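Local coordinates for lactaldehyde dehydrogenase (Escherichia coli, PDB 2IMP), which oxidises L-lactaldehyde irreversibly to L-lactate with NAD(+) in fucose and rhamnose breakdown, and also acts on glycolaldehyde, working as a homotetramer, at residues W23-N28 against I35-D40; E85-I90 against L100-V105; V312-P317 against G362-P367; A77-R82 against I186-I191. All blocks are in the same frame, centred on the assembly; numbering follows the deposited sequence.

Contact 1 of 4, residues W23-N28 against I35-D40; sequences WIDVVN and ISRIPD
Arg37 and Asp25 form a non-hydrogen-bonded pair of two antiparallel strands. Arg37 CB lies 3.8 Å from Ile24 O. CG and then CD run past the aspartate, with Arg37 CG 3.1 Å from Asp25 OD1. A bend at chi3 (-80°) next sets NE, which hydrogen-bonds to Gln6 of strand 5-11. At the tip, Arg37 NH1 makes a long salt bridge of 3.6 Å to Asp25 OD1; the oxygen sits in the guanidinium plane, at its edge, although the carboxylate itself is turned 76° away.

Trp23 leans its six-membered ring toward the other strand, Trp23 CZ3 lying 3.7 Å from Pro39 CD. The face carrying Ile24, Val26, Ser36 and Ile38 is more buried, and there Ile24 CB meets Ile38 CG1 at 3.8 Å. Between the strands, Ile24 and Ile38 exchange backbone bonds in both directions. Val26 O receives Ile35 N at 2.8 Å and, weakly, Ser36 N at 3.4 Å, while Val26 N donates to Ser36 O. Two residues thus face one, which makes this a beta hairpin carrying a classic beta bulge, at the outer side of the mixed four-stranded sheet near the N terminus.

Contact 2 of 4, residues E85-I90 against L100-V105; sequences EISALI and LAEVEV
Helices 83-94 and 98-116, consecutive in the chain and joined by a short loop, pack across each other beside the active site and come nearest where Ser87 meets Ala101. Their local axes approach to 8.5 Å, with directions 126° apart. Small residues permit this approach: Ala101 CB presses on the backbone at Ser87 O, 3.5 Å away, and the two CA atoms are 5.0 Å apart. No hydrogen bond joins the segments; backbone bonds such as Ile90 N to Ile86 O and Val105 N to Ala101 O stay within each helix. Ser87 OG, anti to the carbonyl carbon (chi1 -65°), bonds back to Ala83 O in its own helix and also touches Val105 CG2 at 3.4 Å and, slightly farther off, Glu102 CA.

Val105 supplies the apolar centre through one methyl. Val105 CG2 lies 3.8 Å from Ile86 CG2 and is touched by Ile90 CD1 as well. Phe156 of helix 155-168 packs on both isoleucines. Glu104, whose side chain is about 7 Å from the bound lactic acid, probably carries a charge into this buried setting; Lys96 forms a salt bridge to OE1 and Phe157 N a hydrogen bond to OE2. Across the contact, Glu104 OE1 lies 3.9 Å from Ile90 CG2.

Contact 3 of 4, residues V312-P317 against G362-P367; sequences VQFGNP and GYYYPP
Apolar contacts carry most of the pairing, and they start with Val312, whose CG1 abuts Pro367 CG at 3.6 Å. Phe314 follows. Its CG lies between the backbone N and the carbonyl carbon (chi1 63°), and its ring reaches into the other segment: Phe314 CD2 comes to 4.0 Å from Pro367 CD, and Phe314 CE2 lies 4.1 Å from Pro366 CB, the latter two side chains being side by side and pointing the same way.

The aromatic pair is of Phe314 with Tyr364. CD1 of the phenylalanine meets CD2 of the tyrosine at 3.7 Å, the planes 32° apart and the centroids 5.9 Å apart, an oblique meeting. Two irregular, extended loops of the catalytic domain of the aldehyde dehydrogenase fold run here in nearly opposite directions, one leaving helix 298-310 and the other leading into strand 368-371, joined by side chains and not by strand pairing.

Tyr364 also packs on backbone: its CE2 reaches 3.4 Å from Gly315 CA, whose backbone angles would jam any CB against the preceding carbonyl oxygen. An alanine in place of Tyr364 would probably open a gap against Gly315 and leave Phe314 CD1 without its ring partner.

Polar contact is slight. Tyr364 OH bonds weakly to Ala30 O, whereas Asn316 N, though near that hydroxyl, is badly angled for a bond.

Contact 4 of 4, residues A77-R82 against I186-I191; sequences AGIRER and IAFAKI
Helices 77-81 and 186-191 pass at 9.9 Å between their local axes, directions 124° apart, with Gly78 and Ile191 as the nearest CA pair at 5.9 Å. The second belongs to helix 183-195, the crossover of a beta-alpha-beta unit between the parallel strands 172-176 and 202-204 of the coenzyme-binding domain; the first is the end of helix 65-81, laid over that crossover.

Ile191 carries most of the contact. Its CG1 stands anti to the carbonyl carbon (chi1 -70°), and Ile191 CD1 beyond it meets Ile79 CG1 at 3.7 Å, the two side chains crossing at about a right angle. The other branch comes down on the glycine, Ile191 CG2 4.0 Å from Gly78 CA, where a CB would clash. An alanine in place of Ile191 would probably open a gap over Gly78 and leave Ile79 CG1 without its apolar neighbour from this helix. Ile79 CD1 touches Phe188 CE2 at 3.9 Å, at a slant to the ring, and Val105 and Phe156 of adjoining helices also pack on Ile79.

Arg82, just past the helix end, slides along Ile191 in the opposite direction, its chain extended from CG to NE. Its NH2 makes a salt bridge to Glu194 of helix 183-195, one turn beyond Lys190, which probably offsets the nearby like charge of that lysine. Lys190 CB lies at the guanidinium edge. A water, which probably also accepts from Arg82 NH1 although that distance is doubtfully short, donates from its O to Ala187 O at 2.8 Å.

Overall arrangement
From the N terminus, contact 1 comes first and closes a short hairpin at the outer side of the small mixed sheet. Contact 4 then opens at 77-82 and does not close until 186-191, spanning a loop of more than a hundred residues. Contact 2 opens and closes inside that loop; the two touch directly, Leu89 CD1 packing on Ala187 CB at 3.7 Å and Ile86 on both Ile79 and Ile191, so that they form one cluster of helices. Contacts 1, 2 and 4 lie around the coenzyme-binding part. Contact 3 follows in series, joining two loops of the catalytic domain, about 29 Å from contact 4, centre to centre. No two contacts cross along the chain.

Contact 1 of 4, residues W23-N28 against I35-D40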
# COMPACT_ATOMS: atom_id res chain seq x y z
N TRP A 23 -15.03 -46.82 12.29
CA TRP A 23 -15.33 -46.04 11.11
C TRP A 23 -16.55 -45.12 11.29
O TRP A 23 -17.42 -45.38 12.12
CB TRP A 23 -15.59 -46.94 9.90
CG TRP A 23 -14.42 -47.76 9.46
CD1 TRP A 23 -14.04 -48.97 9.96
CD2 TRP A 23 -13.51 -47.45 8.40
NE1 TRP A 23 -12.94 -49.43 9.28
CE2 TRP A 23 -12.59 -48.52 8.32
CE3 TRP A 23 -13.37 -46.37 7.52
CZ2 TRP A 23 -11.55 -48.54 7.39
CZ3 TRP A 23 -12.33 -46.39 6.59
CH2 TRP A 23 -11.43 -47.47 6.54
N ILE A 24 -16.59 -44.05 10.51
CA ILE A 24 -17.72 -43.13 10.55
C ILE A 24 -18.52 -43.19 9.24
O ILE A 24 -17.95 -43.04 8.15
CB ILE A 24 -17.24 -41.68 10.77
CG1 ILE A 24 -16.50 -41.57 12.11
CG2 ILE A 24 -18.43 -40.73 10.74
CD1 ILE A 24 -15.95 -40.18 12.39
N ASP A 25 -19.82 -43.45 9.34
CA ASP A 25 -20.64 -43.52 8.15
C ASP A 25 -20.99 -42.15 7.55
O ASP A 25 -21.39 -41.24 8.27
CB ASP A 25 -21.96 -44.26 8.42
CG ASP A 25 -21.77 -45.75 8.66
OD1 ASP A 25 -21.05 -46.40 7.88
OD2 ASP A 25 -22.37 -46.27 9.62
N VAL A 26 -20.82 -42.02 6.24
CA VAL A 26 -21.20 -40.80 5.56
C VAL A 26 -22.55 -41.04 4.85
O VAL A 26 -22.66 -41.90 3.97
CB VAL A 26 -20.14 -40.36 4.54
CG1 VAL A 26 -20.60 -39.10 3.82
CG2 VAL A 26 -18.82 -40.09 5.26
N VAL A 27 -23.56 -40.29 5.26
CA VAL A 27 -24.90 -40.46 4.73
C VAL A 27 -25.40 -39.41 3.73
O VAL A 27 -24.99 -38.25 3.77
CB VAL A 27 -25.91 -40.51 5.90
CG1 VAL A 27 -27.31 -40.55 5.37
CG2 VAL A 27 -25.63 -41.72 6.78
N ASN A 28 -26.28 -39.84 2.83
CA ASN A 28 -26.91 -38.93 1.88
C ASN A 28 -28.11 -38.26 2.57
O ASN A 28 -29.11 -38.91 2.86
CB ASN A 28 -27.40 -39.70 0.65
CG ASN A 28 -27.96 -38.79 -0.42
OD1 ASN A 28 -28.64 -37.81 -0.13
ND2 ASN A 28 -27.68 -39.12 -1.68
N ILE A 35 -23.34 -43.60 1.87
CA ILE A 35 -22.61 -43.46 0.62
C ILE A 35 -21.10 -43.73 0.71
O ILE A 35 -20.43 -44.02 -0.29
CB ILE A 35 -22.86 -42.06 0.04
CG1 ILE A 35 -22.34 -40.99 1.00
CG2 ILE A 35 -24.36 -41.85 -0.17
CD1 ILE A 35 -22.68 -39.57 0.60
N SER A 36 -20.57 -43.65 1.92
CA SER A 36 -19.16 -43.89 2.16
C SER A 36 -18.82 -43.96 3.64
O SER A 36 -19.65 -43.66 4.50
CB SER A 36 -18.31 -42.81 1.50
OG SER A 36 -18.50 -41.55 2.13
N ARG A 37 -17.58 -44.35 3.93
CA ARG A 37 -17.10 -44.44 5.29
C ARG A 37 -15.68 -43.88 5.46
O ARG A 37 -14.81 -44.10 4.61
CB ARG A 37 -17.14 -45.89 5.78
CG ARG A 37 -18.55 -46.39 6.13
CD ARG A 37 -18.49 -47.73 6.87
NE ARG A 37 -18.28 -48.85 5.96
CZ ARG A 37 -19.27 -49.47 5.31
NH1 ARG A 37 -20.53 -49.08 5.48
NH2 ARG A 37 -19.00 -50.48 4.49
N ILE A 38 -15.46 -43.14 6.54
CA ILE A 38 -14.15 -42.59 6.80
C ILE A 38 -13.59 -43.03 8.15
O ILE A 38 -14.35 -43.33 9.08
CB ILE A 38 -14.15 -41.04 6.77
CG1 ILE A 38 -15.15 -40.50 7.79
CG2 ILE A 38 -14.46 -40.56 5.36
CD1 ILE A 38 -15.04 -39.00 8.01
N PRO A 39 -12.27 -43.08 8.28
CA PRO A 39 -11.70 -43.49 9.55
C PRO A 39 -12.06 -42.57 10.72
O PRO A 39 -12.17 -41.35 10.56
CB PRO A 39 -10.20 -43.52 9.28
CG PRO A 39 -10.02 -42.63 8.09
CD PRO A 39 -11.22 -42.93 7.26
N ASP A 40 -12.29 -43.17 11.88
CA ASP A 40 -12.56 -42.40 13.07
C ASP A 40 -11.20 -41.94 13.63
O ASP A 40 -10.78 -42.33 14.72
CB ASP A 40 -13.32 -43.25 14.10
CG ASP A 40 -13.76 -42.45 15.32
OD1 ASP A 40 -14.01 -41.24 15.19
OD2 ASP A 40 -13.88 -43.04 16.42

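Contact 2 of 4, residues E85-I90 against L100-V105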
# COMPACT_ATOMS: atom_id res chain seq x y z
N GLU A 85 -17.79 -34.81 -11.78
CA GLU A 85 -17.60 -35.85 -10.78
C GLU A 85 -17.65 -35.29 -9.34
O GLU A 85 -18.31 -35.84 -8.46
CB GLU A 85 -16.26 -36.55 -11.00
CG GLU A 85 -16.02 -37.75 -10.09
CD GLU A 85 -14.56 -38.19 -10.07
OE1 GLU A 85 -13.92 -38.25 -11.15
OE2 GLU A 85 -14.05 -38.49 -8.97
N ILE A 86 -16.92 -34.19 -9.12
CA ILE A 86 -16.87 -33.54 -7.83
C ILE A 86 -18.23 -32.89 -7.44
O ILE A 86 -18.65 -32.94 -6.29
CB ILE A 86 -15.75 -32.47 -7.80
CG1 ILE A 86 -14.40 -33.14 -8.12
CG2 ILE A 86 -15.68 -31.78 -6.45
CD1 ILE A 86 -13.25 -32.17 -8.27
N SER A 87 -18.89 -32.27 -8.43
CA SER A 87 -20.19 -31.66 -8.20
C SER A 87 -21.20 -32.69 -7.67
O SER A 87 -21.97 -32.41 -6.74
CB SER A 87 -20.73 -31.06 -9.50
OG SER A 87 -19.92 -29.99 -9.95
N ALA A 88 -21.18 -33.88 -8.28
CA ALA A 88 -22.06 -34.96 -7.88
C ALA A 88 -21.77 -35.41 -6.43
O ALA A 88 -22.69 -35.71 -5.66
CB ALA A 88 -21.90 -36.15 -8.84
N LEU A 89 -20.49 -35.44 -6.07
CA LEU A 89 -20.10 -35.80 -4.72
C LEU A 89 -20.69 -34.81 -3.71
O LEU A 89 -21.22 -35.20 -2.67
CB LEU A 89 -18.58 -35.83 -4.58
CG LEU A 89 -17.84 -36.93 -5.35
CD1 LEU A 89 -16.34 -36.73 -5.23
CD2 LEU A 89 -18.26 -38.30 -4.82
N ILE A 90 -20.59 -33.53 -4.05
CA ILE A 90 -21.13 -32.48 -3.19
C ILE A 90 -22.67 -32.60 -3.06
O ILE A 90 -23.22 -32.54 -1.96
CB ILE A 90 -20.76 -31.08 -3.72
CG1 ILE A 90 -19.23 -30.95 -3.76
CG2 ILE A 90 -21.37 -30.00 -2.84
CD1 ILE A 90 -18.73 -29.61 -4.30
N LEU A 100 -26.03 -25.31 -7.84
CA LEU A 100 -25.13 -24.68 -6.89
C LEU A 100 -23.83 -25.47 -6.70
O LEU A 100 -22.76 -24.88 -6.57
CB LEU A 100 -25.83 -24.46 -5.56
CG LEU A 100 -27.05 -23.55 -5.75
CD1 LEU A 100 -27.78 -23.42 -4.44
CD2 LEU A 100 -26.62 -22.19 -6.29
N ALA A 101 -23.94 -26.79 -6.69
CA ALA A 101 -22.75 -27.62 -6.59
C ALA A 101 -21.80 -27.31 -7.76
O ALA A 101 -20.60 -27.12 -7.57
CB ALA A 101 -23.13 -29.09 -6.60
N GLU A 102 -22.36 -27.27 -8.97
CA GLU A 102 -21.57 -26.94 -10.15
C GLU A 102 -20.87 -25.58 -10.01
O GLU A 102 -19.69 -25.45 -10.34
CB GLU A 102 -22.46 -26.94 -11.39
CG GLU A 102 -22.66 -28.31 -11.99
CD GLU A 102 -23.64 -28.32 -13.14
OE1 GLU A 102 -23.56 -27.40 -14.00
OE2 GLU A 102 -24.49 -29.24 -13.19
N VAL A 103 -21.60 -24.59 -9.53
CA VAL A 103 -21.02 -23.27 -9.32
C VAL A 103 -19.87 -23.32 -8.28
O VAL A 103 -18.79 -22.78 -8.51
CB VAL A 103 -22.09 -22.25 -8.87
CG1 VAL A 103 -21.42 -20.96 -8.42
CG2 VAL A 103 -23.04 -21.96 -10.03
N GLU A 104 -20.12 -23.99 -7.16
CA GLU A 104 -19.08 -24.11 -6.14
C GLU A 104 -17.76 -24.69 -6.71
O GLU A 104 -16.68 -24.16 -6.47
CB GLU A 104 -19.54 -24.99 -4.98
CG GLU A 104 -18.53 -25.01 -3.84
CD GLU A 104 -18.91 -25.93 -2.70
OE1 GLU A 104 -20.09 -26.33 -2.61
OE2 GLU A 104 -18.03 -26.25 -1.87
N VAL A 105 -17.87 -25.78 -7.48
CA VAL A 105 -16.69 -26.40 -8.08
C VAL A 105 -15.94 -25.46 -9.05
O VAL A 105 -14.73 -25.29 -8.96
CB VAL A 105 -17.06 -27.71 -8.81
CG1 VAL A 105 -15.84 -28.26 -9.56
CG2 VAL A 105 -17.55 -28.75 -7.79

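Contact 3 of 4, residues V312-P317 against G362-P367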
# COMPACT_ATOMS: atom_id res chain seq x y z
N VAL A 312 -40.87 -22.09 -4.26
CA VAL A 312 -39.67 -22.83 -3.90
C VAL A 312 -39.96 -24.32 -3.61
O VAL A 312 -40.55 -24.66 -2.59
CB VAL A 312 -38.99 -22.21 -2.65
CG1 VAL A 312 -37.84 -23.09 -2.19
CG2 VAL A 312 -38.47 -20.82 -2.99
N GLN A 313 -39.54 -25.18 -4.53
CA GLN A 313 -39.74 -26.62 -4.38
C GLN A 313 -38.54 -27.32 -3.70
O GLN A 313 -37.38 -26.98 -3.97
CB GLN A 313 -39.95 -27.26 -5.75
CG GLN A 313 -41.00 -26.59 -6.63
CD GLN A 313 -42.37 -27.22 -6.50
OE1 GLN A 313 -43.03 -27.10 -5.47
NE2 GLN A 313 -42.81 -27.89 -7.56
N PHE A 314 -38.82 -28.28 -2.83
CA PHE A 314 -37.74 -29.01 -2.18
C PHE A 314 -37.76 -30.51 -2.50
O PHE A 314 -38.81 -31.06 -2.85
CB PHE A 314 -37.80 -28.79 -0.66
CG PHE A 314 -39.05 -29.31 -0.01
CD1 PHE A 314 -39.21 -30.67 0.23
CD2 PHE A 314 -40.06 -28.44 0.39
CE1 PHE A 314 -40.36 -31.16 0.85
CE2 PHE A 314 -41.21 -28.92 1.01
CZ PHE A 314 -41.36 -30.28 1.24
N GLY A 315 -36.60 -31.15 -2.41
CA GLY A 315 -36.52 -32.57 -2.70
C GLY A 315 -35.11 -33.06 -2.94
O GLY A 315 -34.14 -32.34 -2.70
N ASN A 316 -35.00 -34.30 -3.41
CA ASN A 316 -33.71 -34.92 -3.70
C ASN A 316 -32.96 -34.24 -4.88
O ASN A 316 -33.37 -34.36 -6.03
CB ASN A 316 -33.92 -36.40 -4.01
CG ASN A 316 -32.62 -37.17 -4.08
OD1 ASN A 316 -31.61 -36.66 -4.57
ND2 ASN A 316 -32.64 -38.41 -3.61
N PRO A 317 -31.84 -33.55 -4.59
CA PRO A 317 -31.02 -32.85 -5.59
C PRO A 317 -30.58 -33.76 -6.76
O PRO A 317 -30.53 -33.33 -7.91
CB PRO A 317 -29.82 -32.36 -4.78
CG PRO A 317 -30.36 -32.22 -3.41
CD PRO A 317 -31.21 -33.45 -3.26
N GLY A 362 -34.80 -38.79 4.62
CA GLY A 362 -34.04 -37.56 4.48
C GLY A 362 -34.46 -36.53 5.51
O GLY A 362 -35.30 -36.81 6.36
N TYR A 363 -33.88 -35.33 5.43
CA TYR A 363 -34.20 -34.27 6.38
C TYR A 363 -34.73 -32.99 5.72
O TYR A 363 -34.00 -32.02 5.56
CB TYR A 363 -32.97 -33.94 7.22
CG TYR A 363 -32.17 -35.16 7.58
CD1 TYR A 363 -31.06 -35.54 6.83
CD2 TYR A 363 -32.56 -35.99 8.63
CE1 TYR A 363 -30.36 -36.71 7.10
CE2 TYR A 363 -31.88 -37.17 8.91
CZ TYR A 363 -30.78 -37.52 8.15
OH TYR A 363 -30.12 -38.70 8.40
N TYR A 364 -36.01 -33.01 5.35
CA TYR A 364 -36.60 -31.86 4.70
C TYR A 364 -37.45 -30.94 5.58
O TYR A 364 -38.23 -31.39 6.42
CB TYR A 364 -37.45 -32.30 3.51
CG TYR A 364 -36.68 -33.09 2.48
CD1 TYR A 364 -36.51 -34.47 2.62
CD2 TYR A 364 -36.12 -32.46 1.37
CE1 TYR A 364 -35.78 -35.20 1.68
CE2 TYR A 364 -35.39 -33.18 0.43
CZ TYR A 364 -35.23 -34.54 0.59
OH TYR A 364 -34.51 -35.24 -0.35
N TYR A 365 -37.28 -29.64 5.37
CA TYR A 365 -38.06 -28.63 6.06
C TYR A 365 -38.58 -27.59 5.05
O TYR A 365 -37.80 -26.99 4.32
CB TYR A 365 -37.24 -27.93 7.15
CG TYR A 365 -38.12 -27.21 8.14
CD1 TYR A 365 -38.77 -27.91 9.16
CD2 TYR A 365 -38.38 -25.84 8.03
CE1 TYR A 365 -39.66 -27.27 10.03
CE2 TYR A 365 -39.26 -25.19 8.89
CZ TYR A 365 -39.90 -25.92 9.89
OH TYR A 365 -40.80 -25.30 10.72
N PRO A 366 -39.90 -27.38 5.01
CA PRO A 366 -40.50 -26.43 4.08
C PRO A 366 -40.12 -24.95 4.26
O PRO A 366 -39.91 -24.48 5.38
CB PRO A 366 -41.99 -26.66 4.28
CG PRO A 366 -42.06 -26.93 5.75
CD PRO A 366 -40.91 -27.90 5.96
N PRO A 367 -40.02 -24.21 3.14
CA PRO A 367 -39.68 -22.79 3.23
C PRO A 367 -40.70 -22.17 4.21
O PRO A 367 -41.91 -22.27 4.00
CB PRO A 367 -39.87 -22.31 1.80
CG PRO A 367 -39.44 -23.50 1.01
CD PRO A 367 -40.11 -24.64 1.74

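Contact 4 of 4, residues A77-R82 against I186-I191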
# COMPACT_ATOMS: atom_id res chain seq x y z
N ALA A 77 -6.53 -26.89 -12.50
CA ALA A 77 -6.75 -27.54 -13.78
C ALA A 77 -7.26 -28.99 -13.59
O ALA A 77 -8.08 -29.48 -14.36
CB ALA A 77 -5.46 -27.54 -14.60
N GLY A 78 -6.76 -29.65 -12.54
CA GLY A 78 -7.20 -31.00 -12.25
C GLY A 78 -8.65 -30.99 -11.81
O GLY A 78 -9.43 -31.88 -12.15
N ILE A 79 -9.02 -29.96 -11.04
CA ILE A 79 -10.39 -29.81 -10.58
C ILE A 79 -11.40 -29.61 -11.74
O ILE A 79 -12.46 -30.25 -11.77
CB ILE A 79 -10.52 -28.63 -9.59
CG1 ILE A 79 -9.80 -28.98 -8.27
CG2 ILE A 79 -11.99 -28.28 -9.37
CD1 ILE A 79 -9.72 -27.82 -7.28
N ARG A 80 -11.07 -28.71 -12.67
CA ARG A 80 -11.95 -28.48 -13.80
C ARG A 80 -12.17 -29.76 -14.65
O ARG A 80 -13.26 -30.01 -15.15
CB ARG A 80 -11.40 -27.36 -14.69
CG ARG A 80 -11.35 -26.00 -14.00
CD ARG A 80 -11.10 -24.86 -14.99
NE ARG A 80 -11.04 -23.57 -14.31
CZ ARG A 80 -9.93 -23.02 -13.83
NH1 ARG A 80 -8.76 -23.64 -13.96
NH2 ARG A 80 -9.98 -21.85 -13.19
N GLU A 81 -11.11 -30.57 -14.77
CA GLU A 81 -11.19 -31.83 -15.51
C GLU A 81 -12.19 -32.83 -14.88
O GLU A 81 -12.82 -33.62 -15.57
CB GLU A 81 -9.81 -32.48 -15.58
CG GLU A 81 -8.87 -31.90 -16.62
CD GLU A 81 -7.45 -32.40 -16.46
OE1 GLU A 81 -7.25 -33.62 -16.31
OE2 GLU A 81 -6.51 -31.56 -16.48
N ARG A 82 -12.31 -32.78 -13.56
CA ARG A 82 -13.22 -33.65 -12.83
C ARG A 82 -14.45 -32.92 -12.24
O ARG A 82 -15.12 -33.45 -11.35
CB ARG A 82 -12.46 -34.34 -11.69
CG ARG A 82 -11.28 -35.16 -12.17
CD ARG A 82 -10.55 -35.83 -11.03
NE ARG A 82 -9.58 -36.79 -11.55
CZ ARG A 82 -8.93 -37.69 -10.82
NH1 ARG A 82 -9.14 -37.78 -9.52
NH2 ARG A 82 -8.10 -38.53 -11.41
N ILE A 186 -11.72 -35.93 -0.39
CA ILE A 186 -10.93 -37.05 -0.85
C ILE A 186 -10.61 -36.86 -2.34
O ILE A 186 -9.50 -37.12 -2.79
CB ILE A 186 -11.67 -38.40 -0.66
CG1 ILE A 186 -11.62 -38.82 0.81
CG2 ILE A 186 -11.03 -39.49 -1.54
CD1 ILE A 186 -10.23 -39.12 1.31
N ALA A 187 -11.60 -36.40 -3.09
CA ALA A 187 -11.41 -36.14 -4.50
C ALA A 187 -10.35 -35.02 -4.70
O ALA A 187 -9.54 -35.07 -5.63
CB ALA A 187 -12.73 -35.74 -5.15
N PHE A 188 -10.36 -34.04 -3.80
CA PHE A 188 -9.37 -32.98 -3.87
C PHE A 188 -7.96 -33.55 -3.64
O PHE A 188 -7.01 -33.19 -4.34
CB PHE A 188 -9.66 -31.89 -2.82
CG PHE A 188 -8.79 -30.66 -2.96
CD1 PHE A 188 -7.45 -30.69 -2.56
CD2 PHE A 188 -9.30 -29.48 -3.48
CE1 PHE A 188 -6.64 -29.56 -2.70
CE2 PHE A 188 -8.50 -28.35 -3.62
CZ PHE A 188 -7.17 -28.39 -3.22
N ALA A 189 -7.84 -34.44 -2.66
CA ALA A 189 -6.57 -35.08 -2.37
C ALA A 189 -6.03 -35.94 -3.54
O ALA A 189 -4.83 -35.97 -3.81
CB ALA A 189 -6.69 -35.94 -1.11
N LYS A 190 -6.94 -36.64 -4.22
CA LYS A 190 -6.55 -37.44 -5.37
C LYS A 190 -5.91 -36.58 -6.47
O LYS A 190 -4.94 -37.00 -7.12
CB LYS A 190 -7.75 -38.19 -5.94
CG LYS A 190 -8.30 -39.29 -5.04
CD LYS A 190 -9.52 -39.96 -5.69
CE LYS A 190 -10.06 -41.10 -4.83
NZ LYS A 190 -11.21 -41.79 -5.50
N ILE A 191 -6.46 -35.39 -6.67
CA ILE A 191 -5.91 -34.47 -7.66
C ILE A 191 -4.50 -34.01 -7.25
O ILE A 191 -3.58 -33.98 -8.06
CB ILE A 191 -6.84 -33.24 -7.84
CG1 ILE A 191 -8.12 -33.69 -8.55
CG2 ILE A 191 -6.12 -32.14 -8.62
CD1 ILE A 191 -9.23 -32.66 -8.55
O HOH W 1 -10.46 -36.33 -7.97